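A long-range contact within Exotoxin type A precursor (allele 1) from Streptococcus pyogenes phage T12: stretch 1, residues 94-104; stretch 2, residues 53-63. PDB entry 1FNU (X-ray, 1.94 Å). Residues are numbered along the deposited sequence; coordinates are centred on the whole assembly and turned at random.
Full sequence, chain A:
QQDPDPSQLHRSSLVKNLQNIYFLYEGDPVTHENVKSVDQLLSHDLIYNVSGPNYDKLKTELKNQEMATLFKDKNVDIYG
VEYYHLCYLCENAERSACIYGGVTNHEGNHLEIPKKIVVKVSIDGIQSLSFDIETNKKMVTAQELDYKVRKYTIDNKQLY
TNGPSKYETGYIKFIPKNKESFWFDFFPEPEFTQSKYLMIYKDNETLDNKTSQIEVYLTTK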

ATOM      1  N   GLU A  94      -0.130   0.211 -13.127  1.00 18.30           N
ATOM      2  CA  GLU A  94       1.246   0.153 -12.541  1.00 18.06           C
ATOM      3  C   GLU A  94       1.997   1.419 -12.847  1.00 17.65           C
ATOM      4  O   GLU A  94       3.128   1.634 -12.409  1.00 17.59           O
ATOM      5  CB  GLU A  94       2.048  -1.027 -13.115  1.00 18.06           C
ATOM      6  CG  GLU A  94       1.346  -2.391 -12.811  1.00 18.30           C
ATOM      7  CD  GLU A  94       2.300  -3.488 -12.615  1.00 18.26           C
ATOM      8  OE1 GLU A  94       2.955  -3.484 -11.540  1.00 18.46           O
ATOM      9  OE2 GLU A  94       2.404  -4.362 -13.506  1.00 18.23           O
ATOM     10  N   ARG A  95       1.349   2.250 -13.619  1.00 17.26           N
ATOM     11  CA  ARG A  95       1.990   3.519 -14.018  1.00 17.02           C
ATOM     12  C   ARG A  95       1.119   4.693 -13.781  1.00 16.75           C
ATOM     13  O   ARG A  95       0.806   5.415 -14.718  1.00 16.87           O
ATOM     14  CB  ARG A  95       2.409   3.439 -15.496  1.00 16.79           C
ATOM     15  CG  ARG A  95       3.323   2.235 -15.715  1.00 16.67           C
ATOM     16  CD  ARG A  95       3.994   2.194 -17.137  1.00 16.53           C
ATOM     17  NE  ARG A  95       5.044   3.243 -17.372  1.00 16.51           N
ATOM     18  CZ  ARG A  95       4.880   4.397 -18.005  1.00 16.46           C
ATOM     19  NH1 ARG A  95       3.696   4.740 -18.516  1.00 16.43           N
ATOM     20  NH2 ARG A  95       5.917   5.224 -18.151  1.00 16.75           N
ATOM     21  N   SER A  96       0.685   4.916 -12.553  1.00 16.48           N
ATOM     22  CA  SER A  96      -0.174   6.099 -12.396  1.00 16.55           C
ATOM     23  C   SER A  96       0.513   7.290 -11.730  1.00 16.40           C
ATOM     24  O   SER A  96       1.608   7.138 -11.194  1.00 16.31           O
ATOM     25  CB  SER A  96      -1.504   5.741 -11.685  1.00 16.62           C
ATOM     26  OG  SER A  96      -1.309   4.834 -10.639  1.00 17.17           O
ATOM     27  N   ALA A  97      -0.119   8.459 -11.842  1.00 16.39           N
ATOM     28  CA  ALA A  97       0.316   9.736 -11.289  1.00 16.39           C
ATOM     29  C   ALA A  97      -0.940  10.342 -10.675  1.00 16.38           C
ATOM     30  O   ALA A  97      -2.033  10.088 -11.146  1.00 16.37           O
ATOM     31  CB  ALA A  97       0.840  10.654 -12.419  1.00 16.18           C
ATOM     32  N   CYS A  98      -0.762  11.159  -9.622  1.00 16.54           N
ATOM     33  CA  CYS A  98      -1.866  11.767  -8.934  1.00 16.62           C
ATOM     34  C   CYS A  98      -1.639  13.232  -8.694  1.00 16.66           C
ATOM     35  O   CYS A  98      -0.523  13.677  -8.527  1.00 16.77           O
ATOM     36  CB  CYS A  98      -2.107  11.094  -7.566  1.00 16.54           C
ATOM     37  SG  CYS A  98      -2.819   9.395  -7.518  1.00 16.73           S
ATOM     38  N   ILE A  99      -2.738  13.966  -8.699  1.00 16.88           N
ATOM     39  CA  ILE A  99      -2.744  15.392  -8.405  1.00 17.14           C
ATOM     40  C   ILE A  99      -3.984  15.763  -7.561  1.00 17.25           C
ATOM     41  O   ILE A  99      -4.885  14.959  -7.333  1.00 17.26           O
ATOM     42  CB  ILE A  99      -2.760  16.278  -9.726  1.00 17.05           C
ATOM     43  CG1 ILE A  99      -4.072  16.082 -10.575  1.00 16.96           C
ATOM     44  CG2 ILE A  99      -1.550  15.957 -10.630  1.00 17.14           C
ATOM     45  CD1 ILE A  99      -4.225  17.229 -11.663  1.00 17.05           C
ATOM     46  N   TYR A 100      -3.984  16.996  -7.067  1.00 17.51           N
ATOM     47  CA  TYR A 100      -5.118  17.511  -6.346  1.00 17.81           C
ATOM     48  C   TYR A 100      -5.519  18.727  -7.194  1.00 18.19           C
ATOM     49  O   TYR A 100      -4.658  19.432  -7.771  1.00 18.05           O
ATOM     50  CB  TYR A 100      -4.762  17.925  -4.940  1.00 17.67           C
ATOM     51  CG  TYR A 100      -4.593  16.748  -3.997  1.00 17.56           C
ATOM     52  CD1 TYR A 100      -5.684  16.162  -3.326  1.00 17.53           C
ATOM     53  CD2 TYR A 100      -3.321  16.221  -3.785  1.00 17.52           C
ATOM     54  CE1 TYR A 100      -5.488  15.068  -2.451  1.00 17.58           C
ATOM     55  CE2 TYR A 100      -3.105  15.156  -2.946  1.00 17.39           C
ATOM     56  CZ  TYR A 100      -4.151  14.592  -2.294  1.00 17.42           C
ATOM     57  OH  TYR A 100      -3.865  13.593  -1.463  1.00 17.69           O
ATOM     58  N   GLY A 101      -6.833  18.884  -7.334  1.00 18.54           N
ATOM     59  CA  GLY A 101      -7.381  19.954  -8.146  1.00 19.01           C
ATOM     60  C   GLY A 101      -6.806  20.052  -9.541  1.00 19.34           C
ATOM     61  O   GLY A 101      -6.707  19.045 -10.265  1.00 19.27           O
ATOM     62  N   GLY A 102      -6.419  21.280  -9.916  1.00 19.76           N
ATOM     63  CA  GLY A 102      -5.819  21.584 -11.213  1.00 20.32           C
ATOM     64  C   GLY A 102      -6.716  21.492 -12.452  1.00 20.84           C
ATOM     65  O   GLY A 102      -6.241  21.328 -13.548  1.00 20.63           O
ATOM     66  N   VAL A 103      -8.019  21.584 -12.260  1.00 21.39           N
ATOM     67  CA  VAL A 103      -8.964  21.410 -13.355  1.00 22.13           C
ATOM     68  C   VAL A 103      -9.722  22.677 -13.772  1.00 22.73           C
ATOM     69  O   VAL A 103     -10.315  23.324 -12.915  1.00 22.68           O
ATOM     70  CB  VAL A 103     -10.033  20.391 -12.905  1.00 22.12           C
ATOM     71  CG1 VAL A 103     -11.235  20.378 -13.934  1.00 22.19           C
ATOM     72  CG2 VAL A 103      -9.389  19.003 -12.753  1.00 21.93           C
ATOM     73  N   THR A 104      -9.784  22.968 -15.071  1.00 23.58           N
ATOM     74  CA  THR A 104     -10.518  24.135 -15.519  1.00 24.55           C
ATOM     75  C   THR A 104     -11.246  23.804 -16.797  1.00 25.42           C
ATOM     76  O   THR A 104     -10.747  23.050 -17.605  1.00 25.33           O
ATOM     77  CB  THR A 104      -9.590  25.322 -15.760  1.00 24.43           C
ATOM     78  OG1 THR A 104      -8.640  24.968 -16.756  1.00 24.31           O
ATOM     79  CG2 THR A 104      -8.881  25.674 -14.499  1.00 24.52           C
TER
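Stretch 2 (53-63) PNYDKLKTELK

The most unusual feature of this contact is the way its parallel strand pairing is closed at both ends by side-chain polar bonds: an arginine–aspartate salt bridge at the start and a threonine hydroxyl bonded to a glycine carbonyl at the finish. At the first end, R95 NH1 donates to D56 OD2 at 3.1 Å with an N-H...acceptor angle of 155°, and OD2 lies at the edge of the guanidinium, near its plane. The backbone reinforces the pair, since D56 N donates to R95 O at 2.8 Å and 160°. N54 C lies over one face of the same guanidinium. The arginine side chain is m at chi1, t at chi2 and p at chi3, and it crosses the loop that precedes the second strand, with R95 NH2 3.5 Å from N54 CA. Two waters add bridges here: one donates to Y55 O (2.8 Å) and accepts from R95 NH1 (3.1 Å); another donates to D56 OD1 (2.6 Å) and accepts from R95 N (3.0 Å).

Beyond this point stretch 2 is extended, with phi from -127° to -103° and psi from 123° to 136° over L58 to E61. Its strand runs in the same direction as that of stretch 1: the N-to-C axes differ by 21°, with a signed crossing angle of -21° and a closest approach of 4.6 Å. The register is regular. CA-CA separations are 4.9 Å for A97 and L58, 4.8 Å for C98 and K59, and 4.7 Å for both I99 with T60 and Y100 with E61.

The hydrogen bonds confirm the parallel assignment, because alternate residues of stretch 1 bond to neighbours on both sides of their partner. A97 N donates to K57 O (3.1 Å) and A97 O accepts from K59 N (2.9 Å); I99 N donates to K59 O (2.8 Å) and I99 O accepts from E61 N (3.0 Å). The ladder ends with G101 N donating to E61 O at 3.0 Å and 170°. Between these bonds, CA-H...O contacts fill the intervening positions, as in C98 CA to K59 O and T60 CA to I99 O, both 3.3 Å.

Side chains alternate between two faces. On the face carrying A97, I99, L58 and T60, I99 CG2 lies 3.9 Å from L58 CD1, and I99 CG1 lies 3.4 Å from T60 CB. A97 also reaches back to the loop: its CB sits over the Y55 ring, 3.9 Å from the centroid and 27° off the normal, which identifies a CH-pi contact. On the face carrying C98, Y100, K59 and E61, C98 SG approaches K59 CE at 3.7 Å, while K59 NZ forms a salt bridge with E61 OE2 at 3.0 Å within stretch 2.

At the far end T60 OG1 donates to G101 O at 2.8 Å. G101 has phi 51°, a value that favours glycine, and its CA packs 3.7 Å from L62 CD2. V103 CG2 then meets T60 CG2 at 4.0 Å.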

ATOM      1  N   PRO A  53       5.813  11.213 -19.087  1.00 22.69           N
ATOM      2  CA  PRO A  53       6.800  10.241 -18.664  1.00 22.93           C
ATOM      3  C   PRO A  53       6.478   9.808 -17.247  1.00 23.04           C
ATOM      4  O   PRO A  53       6.017  10.606 -16.386  1.00 23.41           O
ATOM      5  CB  PRO A  53       8.137  10.971 -18.869  1.00 22.93           C
ATOM      6  CG  PRO A  53       7.787  12.473 -18.656  1.00 22.97           C
ATOM      7  CD  PRO A  53       6.369  12.562 -19.324  1.00 22.86           C
ATOM      8  N   ASN A  54       6.702   8.529 -17.037  1.00 23.02           N
ATOM      9  CA  ASN A  54       6.461   7.782 -15.831  1.00 22.86           C
ATOM     10  C   ASN A  54       5.011   7.452 -15.606  1.00 22.50           C
ATOM     11  O   ASN A  54       4.744   6.759 -14.631  1.00 22.50           O
ATOM     12  CB  ASN A  54       7.058   8.482 -14.610  1.00 23.40           C
ATOM     13  CG  ASN A  54       8.490   8.815 -14.849  1.00 23.84           C
ATOM     14  OD1 ASN A  54       9.292   7.917 -15.134  1.00 24.28           O
ATOM     15  ND2 ASN A  54       8.822  10.085 -14.842  1.00 24.17           N
ATOM     16  N   TYR A  55       4.076   7.887 -16.458  1.00 21.87           N
ATOM     17  CA  TYR A  55       2.689   7.476 -16.147  1.00 21.53           C
ATOM     18  C   TYR A  55       1.754   7.400 -17.358  1.00 21.12           C
ATOM     19  O   TYR A  55       2.032   7.999 -18.394  1.00 21.01           O
ATOM     20  CB  TYR A  55       2.039   8.424 -15.128  1.00 21.28           C
ATOM     21  CG  TYR A  55       1.705   9.771 -15.725  1.00 21.22           C
ATOM     22  CD1 TYR A  55       2.645  10.793 -15.760  1.00 21.30           C
ATOM     23  CD2 TYR A  55       0.476   9.995 -16.262  1.00 21.37           C
ATOM     24  CE1 TYR A  55       2.347  12.024 -16.323  1.00 21.48           C
ATOM     25  CE2 TYR A  55       0.114  11.234 -16.845  1.00 21.41           C
ATOM     26  CZ  TYR A  55       1.047  12.252 -16.880  1.00 21.45           C
ATOM     27  OH  TYR A  55       0.682  13.461 -17.454  1.00 21.49           O
ATOM     28  N   ASP A  56       0.673   6.639 -17.229  1.00 20.76           N
ATOM     29  CA  ASP A  56      -0.318   6.554 -18.342  1.00 20.40           C
ATOM     30  C   ASP A  56      -1.766   6.505 -17.898  1.00 20.25           C
ATOM     31  O   ASP A  56      -2.663   6.178 -18.682  1.00 20.12           O
ATOM     32  CB  ASP A  56      -0.064   5.374 -19.273  1.00 20.30           C
ATOM     33  CG  ASP A  56       0.139   4.136 -18.527  1.00 20.29           C
ATOM     34  OD1 ASP A  56      -0.588   3.981 -17.513  1.00 20.43           O
ATOM     35  OD2 ASP A  56       1.012   3.340 -18.951  1.00 20.34           O
ATOM     36  N   LYS A  57      -1.969   6.869 -16.636  1.00 20.05           N
ATOM     37  CA  LYS A  57      -3.267   6.967 -15.994  1.00 19.79           C
ATOM     38  C   LYS A  57      -3.042   8.094 -14.968  1.00 19.61           C
ATOM     39  O   LYS A  57      -2.031   8.078 -14.249  1.00 19.75           O
ATOM     40  CB  LYS A  57      -3.616   5.645 -15.304  1.00 19.91           C
ATOM     41  CG  LYS A  57      -3.910   4.513 -16.327  1.00 19.94           C
ATOM     42  CD  LYS A  57      -5.198   4.840 -17.153  1.00 20.30           C
ATOM     43  CE  LYS A  57      -5.341   3.902 -18.403  1.00 20.54           C
ATOM     44  NZ  LYS A  57      -6.631   4.252 -19.159  1.00 21.10           N
ATOM     45  N   LEU A  58      -3.920   9.080 -14.940  1.00 19.24           N
ATOM     46  CA  LEU A  58      -3.765  10.206 -14.025  1.00 18.95           C
ATOM     47  C   LEU A  58      -5.007  10.387 -13.231  1.00 18.79           C
ATOM     48  O   LEU A  58      -6.161  10.372 -13.777  1.00 18.68           O
ATOM     49  CB  LEU A  58      -3.453  11.504 -14.811  1.00 19.18           C
ATOM     50  CG  LEU A  58      -3.579  12.924 -14.114  1.00 19.44           C
ATOM     51  CD1 LEU A  58      -2.597  13.023 -12.971  1.00 19.49           C
ATOM     52  CD2 LEU A  58      -3.271  14.108 -15.111  1.00 19.20           C
ATOM     53  N   LYS A  59      -4.822  10.606 -11.942  1.00 18.50           N
ATOM     54  CA  LYS A  59      -6.000  10.837 -11.107  1.00 18.31           C
ATOM     55  C   LYS A  59      -5.915  12.201 -10.399  1.00 18.51           C
ATOM     56  O   LYS A  59      -4.854  12.599  -9.924  1.00 18.32           O
ATOM     57  CB  LYS A  59      -6.147   9.753 -10.004  1.00 18.05           C
ATOM     58  CG  LYS A  59      -7.366   9.978  -9.162  1.00 17.63           C
ATOM     59  CD  LYS A  59      -7.340   9.082  -7.892  1.00 17.78           C
ATOM     60  CE  LYS A  59      -6.477   9.654  -6.756  1.00 17.52           C
ATOM     61  NZ  LYS A  59      -6.769   8.977  -5.486  1.00 17.92           N
ATOM     62  N   THR A  60      -7.033  12.952 -10.418  1.00 18.84           N
ATOM     63  CA  THR A  60      -7.144  14.188  -9.643  1.00 19.14           C
ATOM     64  C   THR A  60      -8.237  14.121  -8.610  1.00 19.45           C
ATOM     65  O   THR A  60      -9.383  13.673  -8.907  1.00 19.48           O
ATOM     66  CB  THR A  60      -7.397  15.459 -10.450  1.00 19.20           C
ATOM     67  OG1 THR A  60      -7.552  16.519  -9.517  1.00 19.11           O
ATOM     68  CG2 THR A  60      -8.713  15.347 -11.367  1.00 18.92           C
ATOM     69  N   GLU A  61      -7.890  14.554  -7.387  1.00 19.63           N
ATOM     70  CA  GLU A  61      -8.809  14.557  -6.298  1.00 20.02           C
ATOM     71  C   GLU A  61      -9.248  15.962  -6.120  1.00 20.21           C
ATOM     72  O   GLU A  61      -8.436  16.805  -5.839  1.00 20.09           O
ATOM     73  CB  GLU A  61      -8.180  14.071  -4.968  1.00 20.12           C
ATOM     74  CG  GLU A  61      -8.110  12.572  -4.848  1.00 20.31           C
ATOM     75  CD  GLU A  61      -7.419  12.161  -3.529  1.00 20.64           C
ATOM     76  OE1 GLU A  61      -7.935  12.641  -2.429  1.00 20.36           O
ATOM     77  OE2 GLU A  61      -6.396  11.381  -3.686  1.00 20.28           O
ATOM     78  N   LEU A  62     -10.564  16.165  -6.205  1.00 20.58           N
ATOM     79  CA  LEU A  62     -11.163  17.470  -6.052  1.00 20.95           C
ATOM     80  C   LEU A  62     -11.738  17.646  -4.638  1.00 21.32           C
ATOM     81  O   LEU A  62     -11.578  16.832  -3.762  1.00 21.28           O
ATOM     82  CB  LEU A  62     -12.216  17.664  -7.165  1.00 20.90           C
ATOM     83  CG  LEU A  62     -11.434  17.645  -8.502  1.00 20.94           C
ATOM     84  CD1 LEU A  62     -12.237  17.046  -9.631  1.00 20.94           C
ATOM     85  CD2 LEU A  62     -10.935  19.088  -8.836  1.00 21.19           C
ATOM     86  N   LYS A  63     -12.399  18.759  -4.432  1.00 21.91           N
ATOM     87  CA  LYS A  63     -12.932  19.110  -3.158  1.00 22.52           C
ATOM     88  C   LYS A  63     -13.820  18.118  -2.501  1.00 22.79           C
ATOM     89  O   LYS A  63     -13.649  17.791  -1.343  1.00 22.78           O
ATOM     90  CB  LYS A  63     -13.667  20.434  -3.272  1.00 22.77           C
ATOM     91  CG  LYS A  63     -14.220  20.890  -1.955  1.00 23.25           C
ATOM     92  CD  LYS A  63     -14.946  22.220  -2.145  1.00 23.67           C
ATOM     93  CE  LYS A  63     -15.812  22.418  -0.965  1.00 23.86           C
ATOM     94  NZ  LYS A  63     -15.781  23.922  -0.684  1.00 24.16           N
TER
HETATM   95  O   HOH W   1       4.196   5.886 -12.212  1.00 28.29           O
HETATM   96  O   HOH W   2       3.869   7.234 -20.325  1.00 32.41           O
HETATM   97  O   HOH W   3      -0.995   2.384 -15.450  1.00 28.13           O
HETATM   98  O   HOH W   4      -4.469  12.516  -5.621  1.00 18.85           O